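Local coordinates for protein deoxy-D-mannose-octulosonate 8-phosphate phosphatase (Haemophilus influenzae Rd, PDB 1K1E) that hydrolyses 3-deoxy-D-manno-octulosonate 8-phosphate to 3-deoxy-D-manno-octulosonate and inorganic phosphate, a magnesium-dependent step of lipopolysaccharide biosynthesis, at residues A87-M92 against F115-T120; E6-V11 against Q101-G106; D51-V56 against I74-L79; L82-A87 against D108-P113. All coordinates share one frame; numbering follows the deposited sequence.

Contact 1: A87-M92 against F115-T120; sequences ACFDLM and FAACGT. With HG (mercury (II) ion), chain N.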
loop_
_atom_site.group_PDB
_atom_site.type_symbol
_atom_site.label_atom_id
_atom_site.label_comp_id
_atom_site.label_asym_id
_atom_site.label_seq_id
_atom_site.Cartn_x
_atom_site.Cartn_y
_atom_site.Cartn_z
ATOM N N ALA A 87 20.899 16.035 17.300
ATOM C CA ALA A 87 21.158 15.756 15.894
ATOM C C ALA A 87 20.711 16.989 15.144
ATOM O O ALA A 87 21.368 17.390 14.176
ATOM C CB ALA A 87 20.370 14.523 15.353
ATOM N N CYS A 88 19.601 17.609 15.563
ATOM C CA CYS A 88 19.157 18.812 14.864
ATOM C C CYS A 88 20.221 19.874 14.888
ATOM O O CYS A 88 20.555 20.440 13.850
ATOM C CB CYS A 88 17.889 19.510 15.444
ATOM S SG CYS A 88 16.413 18.421 15.230
ATOM N N PHE A 89 20.730 20.203 16.066
ATOM C CA PHE A 89 21.713 21.288 16.065
ATOM C C PHE A 89 22.985 20.990 15.294
ATOM O O PHE A 89 23.596 21.912 14.691
ATOM C CB PHE A 89 21.976 21.660 17.501
ATOM C CG PHE A 89 20.722 22.134 18.206
ATOM C CD1 PHE A 89 20.103 23.311 17.808
ATOM C CD2 PHE A 89 20.186 21.422 19.274
ATOM C CE1 PHE A 89 18.961 23.784 18.478
ATOM C CE2 PHE A 89 19.049 21.891 19.940
ATOM C CZ PHE A 89 18.445 23.068 19.548
ATOM N N ASP A 90 23.364 19.713 15.309
ATOM C CA ASP A 90 24.567 19.274 14.601
ATOM C C ASP A 90 24.357 19.458 13.124
ATOM O O ASP A 90 25.261 19.921 12.430
ATOM C CB ASP A 90 24.874 17.823 14.910
ATOM C CG ASP A 90 25.407 17.610 16.312
ATOM O OD1 ASP A 90 25.450 16.408 16.769
ATOM O OD2 ASP A 90 25.779 18.639 16.923
ATOM N N LEU A 91 23.160 19.098 12.636
ATOM C CA LEU A 91 22.892 19.239 11.195
ATOM C C LEU A 91 22.800 20.712 10.836
ATOM O O LEU A 91 23.215 21.152 9.751
ATOM C CB LEU A 91 21.587 18.494 10.835
ATOM C CG LEU A 91 21.701 16.970 10.850
ATOM C CD1 LEU A 91 20.257 16.341 10.719
ATOM C CD2 LEU A 91 22.623 16.488 9.635
ATOM N N MET A 92 22.258 21.512 11.731
ATOM C CA MET A 92 22.149 22.940 11.426
ATOM C C MET A 92 23.554 23.506 11.281
ATOM O O MET A 92 23.819 24.246 10.342
ATOM C CB MET A 92 21.460 23.713 12.549
ATOM C CG MET A 92 19.936 23.355 12.629
ATOM S SD MET A 92 19.286 23.871 14.221
ATOM C CE MET A 92 17.589 23.396 14.199
ATOM N N PHE A 115 11.038 18.890 16.852
ATOM C CA PHE A 115 10.168 20.008 16.546
ATOM C C PHE A 115 10.610 21.198 17.387
ATOM O O PHE A 115 10.660 22.302 16.897
ATOM C CB PHE A 115 8.697 19.700 16.926
ATOM C CG PHE A 115 8.106 18.515 16.198
ATOM C CD1 PHE A 115 7.129 17.706 16.814
ATOM C CD2 PHE A 115 8.464 18.226 14.894
ATOM C CE1 PHE A 115 6.524 16.627 16.137
ATOM C CE2 PHE A 115 7.862 17.159 14.218
ATOM C CZ PHE A 115 6.890 16.356 14.845
ATOM N N ALA A 116 10.905 20.921 18.667
ATOM C CA ALA A 116 11.289 21.943 19.643
ATOM C C ALA A 116 12.623 22.603 19.294
ATOM O O ALA A 116 12.805 23.790 19.482
ATOM C CB ALA A 116 11.357 21.333 21.030
ATOM N N ALA A 117 13.542 21.827 18.762
ATOM C CA ALA A 117 14.843 22.372 18.411
ATOM C C ALA A 117 14.763 23.200 17.124
ATOM O O ALA A 117 15.533 24.191 16.988
ATOM C CB ALA A 117 15.787 21.298 18.259
ATOM N N CYS A 118 13.843 22.857 16.197
ATOM C CA CYS A 118 13.726 23.661 14.944
ATOM C C CYS A 118 12.827 24.890 15.097
ATOM O O CYS A 118 12.000 24.953 15.978
ATOM C CB CYS A 118 13.179 22.830 13.782
ATOM S SG CYS A 118 14.379 21.822 12.885
ATOM N N GLY A 119 12.990 25.841 14.196
ATOM C CA GLY A 119 12.195 27.049 14.226
ATOM C C GLY A 119 10.780 26.825 13.720
ATOM O O GLY A 119 9.870 27.466 14.194
ATOM N N THR A 120 10.603 25.904 12.782
ATOM C CA THR A 120 9.289 25.610 12.189
ATOM C C THR A 120 9.165 24.095 12.157
ATOM O O THR A 120 10.168 23.406 11.936
ATOM C CB THR A 120 9.256 26.127 10.717
ATOM O OG1 THR A 120 9.449 27.551 10.727
ATOM C CG2 THR A 120 7.966 25.789 10.020
HETATM HG HG HG N . 15.117 20.171 14.245
#

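Contact 2: E6-V11 against Q101-G106; sequences ENIKFV and QTAYIG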
loop_
_atom_site.group_PDB
_atom_site.type_symbol
_atom_site.label_atom_id
_atom_site.label_comp_id
_atom_site.label_asym_id
_atom_site.label_seq_id
_atom_site.Cartn_x
_atom_site.Cartn_y
_atom_site.Cartn_z
ATOM N N GLU A 6 9.143 32.056 4.915
ATOM C CA GLU A 6 10.001 32.860 4.073
ATOM C C GLU A 6 11.475 32.795 4.409
ATOM O O GLU A 6 12.322 33.081 3.567
ATOM C CB GLU A 6 9.630 34.318 4.194
ATOM C CG GLU A 6 8.905 34.817 2.993
ATOM C CD GLU A 6 9.021 36.298 2.948
ATOM O OE1 GLU A 6 8.914 36.878 4.056
ATOM O OE2 GLU A 6 9.214 36.876 1.846
ATOM N N ASN A 7 11.786 32.481 5.649
ATOM C CA ASN A 7 13.181 32.488 6.067
ATOM C C ASN A 7 13.792 31.093 6.091
ATOM O O ASN A 7 14.947 30.953 6.492
ATOM C CB ASN A 7 13.314 33.131 7.458
ATOM C CG ASN A 7 12.945 34.634 7.461
ATOM O OD1 ASN A 7 13.263 35.365 6.519
ATOM N ND2 ASN A 7 12.299 35.084 8.516
ATOM N N ILE A 8 13.050 30.055 5.675
ATOM C CA ILE A 8 13.653 28.732 5.768
ATOM C C ILE A 8 14.772 28.545 4.775
ATOM O O ILE A 8 14.591 28.810 3.581
ATOM C CB ILE A 8 12.579 27.607 5.559
ATOM C CG1 ILE A 8 11.544 27.744 6.712
ATOM C CG2 ILE A 8 13.256 26.216 5.544
ATOM C CD1 ILE A 8 10.346 26.806 6.661
ATOM N N LYS A 9 15.914 28.094 5.291
ATOM C CA LYS A 9 17.103 27.816 4.517
ATOM C C LYS A 9 17.512 26.357 4.616
ATOM O O LYS A 9 18.371 25.915 3.856
ATOM C CB LYS A 9 18.299 28.685 4.980
ATOM C CG LYS A 9 18.053 30.172 4.737
ATOM C CD LYS A 9 17.753 30.493 3.277
ATOM C CE LYS A 9 18.902 30.102 2.340
ATOM N NZ LYS A 9 18.594 30.626 1.041
ATOM N N PHE A 10 16.879 25.609 5.511
ATOM C CA PHE A 10 17.228 24.218 5.766
ATOM C C PHE A 10 15.989 23.448 6.195
ATOM O O PHE A 10 15.209 23.896 7.008
ATOM C CB PHE A 10 18.267 24.216 6.882
ATOM C CG PHE A 10 18.948 22.896 7.149
ATOM C CD1 PHE A 10 19.275 21.988 6.126
ATOM C CD2 PHE A 10 19.339 22.603 8.476
ATOM C CE1 PHE A 10 19.983 20.782 6.421
ATOM C CE2 PHE A 10 20.037 21.421 8.787
ATOM C CZ PHE A 10 20.355 20.513 7.782
ATOM N N VAL A 11 15.861 22.268 5.650
ATOM C CA VAL A 11 14.740 21.377 5.978
ATOM C C VAL A 11 15.368 20.078 6.409
ATOM O O VAL A 11 16.206 19.507 5.693
ATOM C CB VAL A 11 13.905 21.115 4.762
ATOM C CG1 VAL A 11 12.884 19.944 5.037
ATOM C CG2 VAL A 11 13.193 22.373 4.395
ATOM N N GLN A 101 15.996 29.309 11.118
ATOM C CA GLN A 101 15.904 29.165 9.660
ATOM C C GLN A 101 15.724 27.692 9.229
ATOM O O GLN A 101 15.824 27.368 8.042
ATOM C CB GLN A 101 17.192 29.698 9.006
ATOM C CG GLN A 101 17.767 31.035 9.570
ATOM C CD GLN A 101 19.218 31.418 9.057
ATOM O OE1 GLN A 101 20.150 30.579 8.981
ATOM N NE2 GLN A 101 19.402 32.707 8.748
ATOM N N THR A 102 15.502 26.811 10.189
ATOM C CA THR A 102 15.350 25.380 9.881
ATOM C C THR A 102 13.931 24.899 10.118
ATOM O O THR A 102 13.271 25.370 11.050
ATOM C CB THR A 102 16.234 24.595 10.798
ATOM O OG1 THR A 102 17.583 25.063 10.666
ATOM C CG2 THR A 102 16.185 23.107 10.476
ATOM N N ALA A 103 13.460 23.965 9.292
ATOM C CA ALA A 103 12.113 23.403 9.480
ATOM C C ALA A 103 12.298 21.904 9.591
ATOM O O ALA A 103 13.200 21.376 8.985
ATOM C CB ALA A 103 11.210 23.702 8.295
ATOM N N TYR A 104 11.420 21.228 10.342
ATOM C CA TYR A 104 11.527 19.790 10.566
ATOM C C TYR A 104 10.188 19.158 10.224
ATOM O O TYR A 104 9.159 19.780 10.418
ATOM C CB TYR A 104 11.741 19.485 12.046
ATOM C CG TYR A 104 12.088 18.057 12.353
ATOM C CD1 TYR A 104 13.417 17.585 12.309
ATOM C CD2 TYR A 104 11.075 17.110 12.635
ATOM C CE1 TYR A 104 13.730 16.225 12.530
ATOM C CE2 TYR A 104 11.385 15.817 12.861
ATOM C CZ TYR A 104 12.680 15.353 12.807
ATOM O OH TYR A 104 12.935 14.025 13.042
ATOM N N ILE A 105 10.207 17.917 9.768
ATOM C CA ILE A 105 8.941 17.248 9.478
ATOM C C ILE A 105 9.030 15.866 10.102
ATOM O O ILE A 105 9.967 15.120 9.819
ATOM C CB ILE A 105 8.624 17.187 7.919
ATOM C CG1 ILE A 105 7.308 16.367 7.704
ATOM C CG2 ILE A 105 9.879 16.770 7.077
ATOM C CD1 ILE A 105 6.817 16.468 6.200
ATOM N N GLY A 106 8.050 15.509 10.938
ATOM C CA GLY A 106 8.147 14.233 11.634
ATOM C C GLY A 106 6.775 13.640 11.782
ATOM O O GLY A 106 5.776 14.232 11.322
#

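Contact 3: D51-V56 against I74-L79; sequences DIQVAV and IKLFFL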
loop_
_atom_site.group_PDB
_atom_site.type_symbol
_atom_site.label_atom_id
_atom_site.label_comp_id
_atom_site.label_asym_id
_atom_site.label_seq_id
_atom_site.Cartn_x
_atom_site.Cartn_y
_atom_site.Cartn_z
ATOM N N ASP A 51 18.150 26.911 -3.184
ATOM C CA ASP A 51 19.115 27.229 -2.130
ATOM C C ASP A 51 18.630 26.861 -0.741
ATOM O O ASP A 51 18.966 27.538 0.205
ATOM C CB ASP A 51 19.452 28.725 -2.148
ATOM C CG ASP A 51 20.738 29.041 -1.400
ATOM O OD1 ASP A 51 20.801 30.125 -0.761
ATOM O OD2 ASP A 51 21.693 28.221 -1.451
ATOM N N ILE A 52 17.809 25.829 -0.629
ATOM C CA ILE A 52 17.385 25.403 0.703
ATOM C C ILE A 52 17.948 24.009 0.893
ATOM O O ILE A 52 17.552 23.057 0.182
ATOM C CB ILE A 52 15.884 25.376 0.760
ATOM C CG1 ILE A 52 15.338 26.805 0.593
ATOM C CG2 ILE A 52 15.475 24.662 2.065
ATOM C CD1 ILE A 52 13.810 26.802 0.444
ATOM N N GLN A 53 18.875 23.836 1.831
ATOM C CA GLN A 53 19.444 22.508 1.938
ATOM C C GLN A 53 18.469 21.515 2.551
ATOM O O GLN A 53 17.531 21.920 3.269
ATOM C CB GLN A 53 20.684 22.585 2.789
ATOM C CG GLN A 53 21.710 23.570 2.197
ATOM C CD GLN A 53 22.879 23.770 3.182
ATOM O OE1 GLN A 53 23.668 22.857 3.410
ATOM N NE2 GLN A 53 22.937 24.933 3.790
ATOM N N VAL A 54 18.713 20.242 2.309
ATOM C CA VAL A 54 17.861 19.216 2.909
ATOM C C VAL A 54 18.735 18.202 3.666
ATOM O O VAL A 54 19.777 17.792 3.186
ATOM C CB VAL A 54 17.013 18.513 1.854
ATOM C CG1 VAL A 54 16.236 17.377 2.499
ATOM C CG2 VAL A 54 16.096 19.583 1.119
ATOM N N ALA A 55 18.309 17.812 4.859
ATOM C CA ALA A 55 19.021 16.802 5.650
ATOM C C ALA A 55 18.025 15.707 6.077
ATOM O O ALA A 55 16.809 15.971 6.178
ATOM C CB ALA A 55 19.662 17.419 6.897
ATOM N N VAL A 56 18.563 14.502 6.282
ATOM C CA VAL A 56 17.774 13.349 6.714
ATOM C C VAL A 56 18.245 12.981 8.117
ATOM O O VAL A 56 19.439 12.950 8.389
ATOM C CB VAL A 56 18.025 12.174 5.734
ATOM C CG1 VAL A 56 17.462 10.837 6.305
ATOM C CG2 VAL A 56 17.448 12.549 4.364
ATOM N N ILE A 74 21.623 14.204 -1.465
ATOM C CA ILE A 74 21.594 14.753 -0.098
ATOM C C ILE A 74 22.953 14.500 0.513
ATOM O O ILE A 74 23.415 13.358 0.492
ATOM C CB ILE A 74 20.466 14.054 0.728
ATOM C CG1 ILE A 74 19.096 14.537 0.229
ATOM C CG2 ILE A 74 20.625 14.283 2.164
ATOM C CD1 ILE A 74 17.894 13.974 1.052
ATOM N N LYS A 75 23.636 15.528 1.032
ATOM C CA LYS A 75 24.949 15.254 1.631
ATOM C C LYS A 75 24.955 15.298 3.155
ATOM O O LYS A 75 25.878 14.817 3.785
ATOM C CB LYS A 75 25.996 16.274 1.164
ATOM C CG LYS A 75 27.382 16.003 1.746
ATOM C CD LYS A 75 28.160 17.292 2.194
ATOM C CE LYS A 75 29.105 16.935 3.433
ATOM N NZ LYS A 75 29.696 18.120 4.114
ATOM N N LEU A 76 23.917 15.901 3.735
ATOM C CA LEU A 76 23.777 16.077 5.173
ATOM C C LEU A 76 22.803 15.082 5.782
ATOM O O LEU A 76 21.645 15.099 5.419
ATOM C CB LEU A 76 23.226 17.491 5.429
ATOM C CG LEU A 76 24.041 18.679 4.874
ATOM C CD1 LEU A 76 23.440 19.978 5.365
ATOM C CD2 LEU A 76 25.499 18.564 5.316
ATOM N N PHE A 77 23.255 14.246 6.705
ATOM C CA PHE A 77 22.357 13.283 7.313
ATOM C C PHE A 77 22.967 12.827 8.618
ATOM O O PHE A 77 24.171 12.877 8.810
ATOM C CB PHE A 77 22.166 12.046 6.415
ATOM C CG PHE A 77 23.429 11.499 5.896
ATOM C CD1 PHE A 77 24.122 10.537 6.602
ATOM C CD2 PHE A 77 23.882 11.899 4.650
ATOM C CE1 PHE A 77 25.267 9.947 6.058
ATOM C CE2 PHE A 77 25.041 11.313 4.092
ATOM C CZ PHE A 77 25.712 10.338 4.817
ATOM N N PHE A 78 22.114 12.331 9.488
ATOM C CA PHE A 78 22.521 11.799 10.774
ATOM C C PHE A 78 21.603 10.576 10.910
ATOM O O PHE A 78 20.354 10.653 11.119
ATOM C CB PHE A 78 22.248 12.840 11.849
ATOM C CG PHE A 78 23.189 12.778 12.990
ATOM C CD1 PHE A 78 23.725 13.942 13.508
ATOM C CD2 PHE A 78 23.539 11.558 13.552
ATOM C CE1 PHE A 78 24.629 13.900 14.610
ATOM C CE2 PHE A 78 24.457 11.499 14.661
ATOM C CZ PHE A 78 24.990 12.682 15.175
ATOM N N LEU A 79 22.243 9.428 10.802
ATOM C CA LEU A 79 21.566 8.120 10.808
ATOM C C LEU A 79 22.009 7.295 12.000
ATOM O O LEU A 79 23.156 7.411 12.469
ATOM C CB LEU A 79 21.862 7.373 9.487
ATOM C CG LEU A 79 21.635 8.183 8.176
ATOM C CD1 LEU A 79 21.910 7.334 6.939
ATOM C CD2 LEU A 79 20.171 8.675 8.098
HETATM O O HOH W 1 22.194 17.864 2.079
#

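Contact 4: L82-A87 against D108-P113; sequences LEKETA and DSVDLP. With SO4 (sulfate ion), chain O.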
loop_
_atom_site.group_PDB
_atom_site.type_symbol
_atom_site.label_atom_id
_atom_site.label_comp_id
_atom_site.label_asym_id
_atom_site.label_seq_id
_atom_site.Cartn_x
_atom_site.Cartn_y
_atom_site.Cartn_z
ATOM N N LEU A 82 19.077 8.035 17.949
ATOM C CA LEU A 82 17.703 8.071 18.444
ATOM C C LEU A 82 17.363 9.321 19.214
ATOM O O LEU A 82 16.190 9.609 19.464
ATOM C CB LEU A 82 17.406 6.837 19.304
ATOM C CG LEU A 82 16.907 5.635 18.502
ATOM C CD1 LEU A 82 16.538 4.462 19.429
ATOM C CD2 LEU A 82 15.675 6.081 17.719
ATOM N N GLU A 83 18.379 10.077 19.567
ATOM C CA GLU A 83 18.184 11.308 20.322
ATOM C C GLU A 83 18.298 12.421 19.307
ATOM O O GLU A 83 19.389 12.966 19.034
ATOM C CB GLU A 83 19.247 11.421 21.408
ATOM C CG GLU A 83 19.105 12.635 22.267
ATOM C CD GLU A 83 19.694 13.873 21.629
ATOM O OE1 GLU A 83 20.925 13.879 21.408
ATOM O OE2 GLU A 83 18.931 14.840 21.350
ATOM N N LYS A 84 17.132 12.800 18.793
ATOM C CA LYS A 84 17.078 13.776 17.727
ATOM C C LYS A 84 17.314 15.240 18.021
ATOM O O LYS A 84 17.723 15.960 17.120
ATOM C CB LYS A 84 15.750 13.602 16.960
ATOM C CG LYS A 84 15.681 12.215 16.326
ATOM C CD LYS A 84 14.445 12.067 15.420
ATOM C CE LYS A 84 14.385 10.629 14.813
ATOM N NZ LYS A 84 13.364 10.653 13.716
ATOM N N GLU A 85 17.109 15.695 19.253
ATOM C CA GLU A 85 17.336 17.113 19.492
ATOM C C GLU A 85 18.797 17.554 19.259
ATOM O O GLU A 85 19.031 18.609 18.702
ATOM C CB GLU A 85 16.953 17.504 20.923
ATOM C CG GLU A 85 17.269 18.995 21.203
ATOM C CD GLU A 85 17.131 19.352 22.689
ATOM O OE1 GLU A 85 16.339 18.657 23.374
ATOM O OE2 GLU A 85 17.795 20.316 23.157
ATOM N N THR A 86 19.794 16.791 19.698
ATOM C CA THR A 86 21.120 17.281 19.427
ATOM C C THR A 86 21.489 17.052 17.943
ATOM O O THR A 86 22.273 17.825 17.397
ATOM C CB THR A 86 22.162 16.633 20.340
ATOM O OG1 THR A 86 22.126 15.243 20.157
ATOM C CG2 THR A 86 21.833 16.966 21.810
ATOM N N ALA A 87 20.899 16.035 17.300
ATOM C CA ALA A 87 21.158 15.756 15.894
ATOM C C ALA A 87 20.711 16.989 15.144
ATOM O O ALA A 87 21.368 17.390 14.176
ATOM C CB ALA A 87 20.370 14.523 15.353
ATOM N N ASP A 108 6.235 11.100 14.757
ATOM C CA ASP A 108 6.049 10.395 16.046
ATOM C C ASP A 108 6.720 11.021 17.245
ATOM O O ASP A 108 7.386 12.076 17.125
ATOM C CB ASP A 108 6.520 8.905 15.877
ATOM C CG ASP A 108 5.785 7.926 16.799
ATOM O OD1 ASP A 108 6.107 6.703 16.709
ATOM O OD2 ASP A 108 4.878 8.376 17.562
ATOM N N SER A 109 6.547 10.361 18.401
ATOM C CA SER A 109 7.082 10.866 19.672
ATOM C C SER A 109 8.549 11.193 19.613
ATOM O O SER A 109 8.972 12.210 20.200
ATOM C CB SER A 109 6.813 9.851 20.805
ATOM O OG SER A 109 5.393 9.606 20.857
ATOM N N VAL A 110 9.312 10.346 18.920
ATOM C CA VAL A 110 10.758 10.547 18.781
ATOM C C VAL A 110 11.038 11.918 18.188
ATOM O O VAL A 110 12.088 12.460 18.440
ATOM C CB VAL A 110 11.432 9.475 17.812
ATOM C CG1 VAL A 110 12.979 9.385 18.060
ATOM C CG2 VAL A 110 10.799 8.074 18.014
ATOM N N ASP A 111 10.130 12.474 17.387
ATOM C CA ASP A 111 10.417 13.767 16.773
ATOM C C ASP A 111 10.040 14.976 17.633
ATOM O O ASP A 111 10.364 16.115 17.273
ATOM C CB ASP A 111 9.679 13.852 15.442
ATOM C CG ASP A 111 9.962 12.678 14.571
ATOM O OD1 ASP A 111 11.150 12.482 14.284
ATOM O OD2 ASP A 111 9.039 11.931 14.188
ATOM N N LEU A 112 9.340 14.736 18.743
ATOM C CA LEU A 112 8.942 15.851 19.584
ATOM C C LEU A 112 10.147 16.780 19.952
ATOM O O LEU A 112 10.006 18.011 19.896
ATOM C CB LEU A 112 8.229 15.318 20.843
ATOM C CG LEU A 112 6.833 14.763 20.465
ATOM C CD1 LEU A 112 6.194 14.153 21.760
ATOM C CD2 LEU A 112 5.936 15.856 19.928
ATOM N N PRO A 113 11.307 16.218 20.338
ATOM C CA PRO A 113 12.432 17.101 20.683
ATOM C C PRO A 113 12.959 17.808 19.418
ATOM O O PRO A 113 13.493 18.911 19.509
ATOM C CB PRO A 113 13.489 16.151 21.270
ATOM C CG PRO A 113 12.692 14.940 21.707
ATOM C CD PRO A 113 11.623 14.809 20.610
HETATM S S SO4 O . 13.109 7.224 14.313
HETATM O O1 SO4 O . 12.429 8.419 14.819
HETATM O O2 SO4 O . 12.050 6.220 13.999
HETATM O O3 SO4 O . 14.010 6.671 15.311
HETATM O O4 SO4 O . 13.864 7.686 13.120
HETATM O O HOH W 2 14.403 12.081 20.045
#

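Contact 1: A87-M92 against F115-T120
Cys88 reaches across to Ala117 and Cys118 with a side chain that does a different job at each atom. Its CB packs against the methyl of Ala117, with Cys88 CB and Ala117 CB 3.9 Å apart. With SG anti to the carbonyl carbon (chi1 -66°), the sulfur points toward the 115-120 segment, where Cys88 SG binds the mercury ion at 2.4 Å. Cys118 supplies the second sulfur ligand from the far side, its SG 2.3 Å from the mercury. The two sulfurs lie almost in line through the metal, about 164° apart, the geometry mercury commonly adopts with two thiolates; the carbonyl oxygen of Ala114 is a third ligand. Unlike the magnesium cofactor, the mercury is probably an added heavy atom held by a chance pair of cysteines. Beside the metal, Phe89 CZ lies 3.4 Å from Ala117 CB. Met92, extended beyond CG, sets its CE 3.6 Å from Ala117 O and also against the sulfur of Cys118. The contact is helix-to-helix-end packing on one face of the sheet: helix 84-95 and the C-terminal end of helix 112-117 both lie over strand 102-106, where Met92 and Cys118 rest on Thr102, while Leu91 packs on strand 53-58.

Contact 2: E6-V11 against Q101-G106
Gln101 meets the 6-11 segment first through its CB, 3.6 Å from the carbonyl oxygen of Asn7. Its own carbonyl then serves two donors in succession: Lys9 N binds Gln101 O at 2.8 Å, nearly straight and in the carbonyl plane, whereas Phe10 N reaches Gln101 O at 3.3 Å with a more bent bond (138° at the hydrogen), tilted from that plane. The amide oxygen of Gln101 turns to Thr98 N, and the amino group of Lys9 leads off to a salt bridge with Asp51. At Thr102 the pairing becomes a regular parallel bridge to Phe10. Their side chains run side by side and point the same way, and Thr102 OG1, which is satisfied by Thr98 O, lies in the plane of the Phe10 ring at its edge, 3.7 Å from CD2. Thr102 CA also presents its hydrogen to Phe10 O at 3.2 Å. Ala103 N completes the grip on that oxygen with a bond of 2.9 Å to Phe10 O, while Ala103 CB, on the other face of the sheet, touches Ile8 CD1 at 3.6 Å. The backbone bonds, at the starts of strands 10-14 and 102-106 and the residues just before them, thus set the parallel register of two neighbours in the middle of the sheet, the first running on to the metal-site Asp14, while the side chains mainly fill its two faces.

Contact 3: D51-V56 against I74-L79
Val56 lies crosswise over the end of Ile74, the two side chains meeting at about a right angle with Val56 CG2 3.6 Å from Ile74 CD1. Its other branch, CG1, is anti to the backbone N (chi1 168°) and takes a separate partner, Leu79 CD2, at 3.9 Å. Ile74 CD1 is shared: Val54 CG1 approaches it at 4.1 Å, so one methyl touches two valines of the neighbouring strand. These residues belong to a beta-alpha-beta unit in which strand 53-58, helix 63-72 and strand 76-79 follow one another, and the strand segments 53-56 and 76-79 run parallel to within 13°. Strand 76-79 is the outermost strand on this side of the sheet within the chain. Ile74 and Leu79 pack against the connecting helix, on Ile69 and Leu65, and helix 38-49 receives Val54. The backbone pairing starts with Val56 N bonded to Leu76 O at 3.3 Å and continues with Phe78 N to Val56 O at 3.0 Å, the latter nearly along the C=O axis. Upstream, where the chains splay apart, a water replaces direct pairing, giving a hydrogen to Val54 O and accepting from Lys75 N at 2.9 Å. Phe77 holds its CG between the backbone N and the carbonyl carbon (chi1 47°); its ring leads away from strand 53-58 and packs on Arg66 and Ile69. On the opposite face Leu76 packs its CB against Ala55 CB, and Leu76 CD1 lies 3.5 Å from Gln53 OE1, while Gln53 NE2 is bonded to Ala95 O.

Contact 4: L82-A87 against D108-P113
The carboxylate of Asp111 is engaged by Lys84 at one oxygen and by backbone N-H groups of the preceding loop, Asp107 N and Asp108 N, at the other. Lys84 NZ meets Asp111 OD1 nearly in line with its C-O bond, a salt bridge of 2.9 Å. On the far oxygen, Asp108 N uses the anti lone pair of Asp111 OD2 at 3.0 Å, while Tyr104 OH also binds OD1; together these bonds fix the rotation of the group. A second flat group, the carboxylate of Glu83, caps helix 84-95: the syn lone pair of OE2 accepts from Thr86 N at 2.7 Å. Lys84, which by similarity probably binds substrate, carries its chain extended beyond CG (chi2 -173°), passing Val110, and its NZ donates to sulfate O1 at 2.7 Å and pairs with Asp14. One residue on, Glu85 CB packs against Pro113 CB at 3.7 Å. One water links the two segments, giving hydrogens to Leu82 O and Val110 O and accepting from Lys84 N. Asp108 forms a salt bridge with Arg149 of a neighbouring subunit, which Ser109 also reaches. The lysine joined to the metal-site aspartate Asp14, beside the GDxxxD loop that carries Asp107 and Asp111, is the arrangement of a haloacid dehalogenase-type phosphatase site; the sulfate, also bound by Gly59 N, probably occupies a phosphate-like position.

In the fold
Contacts 2 and 3 build neighbouring parts of one parallel sheet, joined where Val11 O meets Ala55 N at 2.8 Å. Contacts 1 and 4, whose centres lie about 9 Å apart, are two levels of the same pairing of helices 84-95 and 112-117, and they share Ala87. Contact 1 meets contact 2 where Leu91 O lies 3.3 Å from Phe10 CE2, and contact 4 is joined to contact 2 by Tyr104 OH, 2.7 Å from Asp111 OD1. Contact 4 stands at the active site, with Tyr104 of contact 2 reaching it: the side chain of Asp111 comes within about 4 Å of the cobalt ion, whereas that of Cys88 at the mercury site is about 13 Å from it.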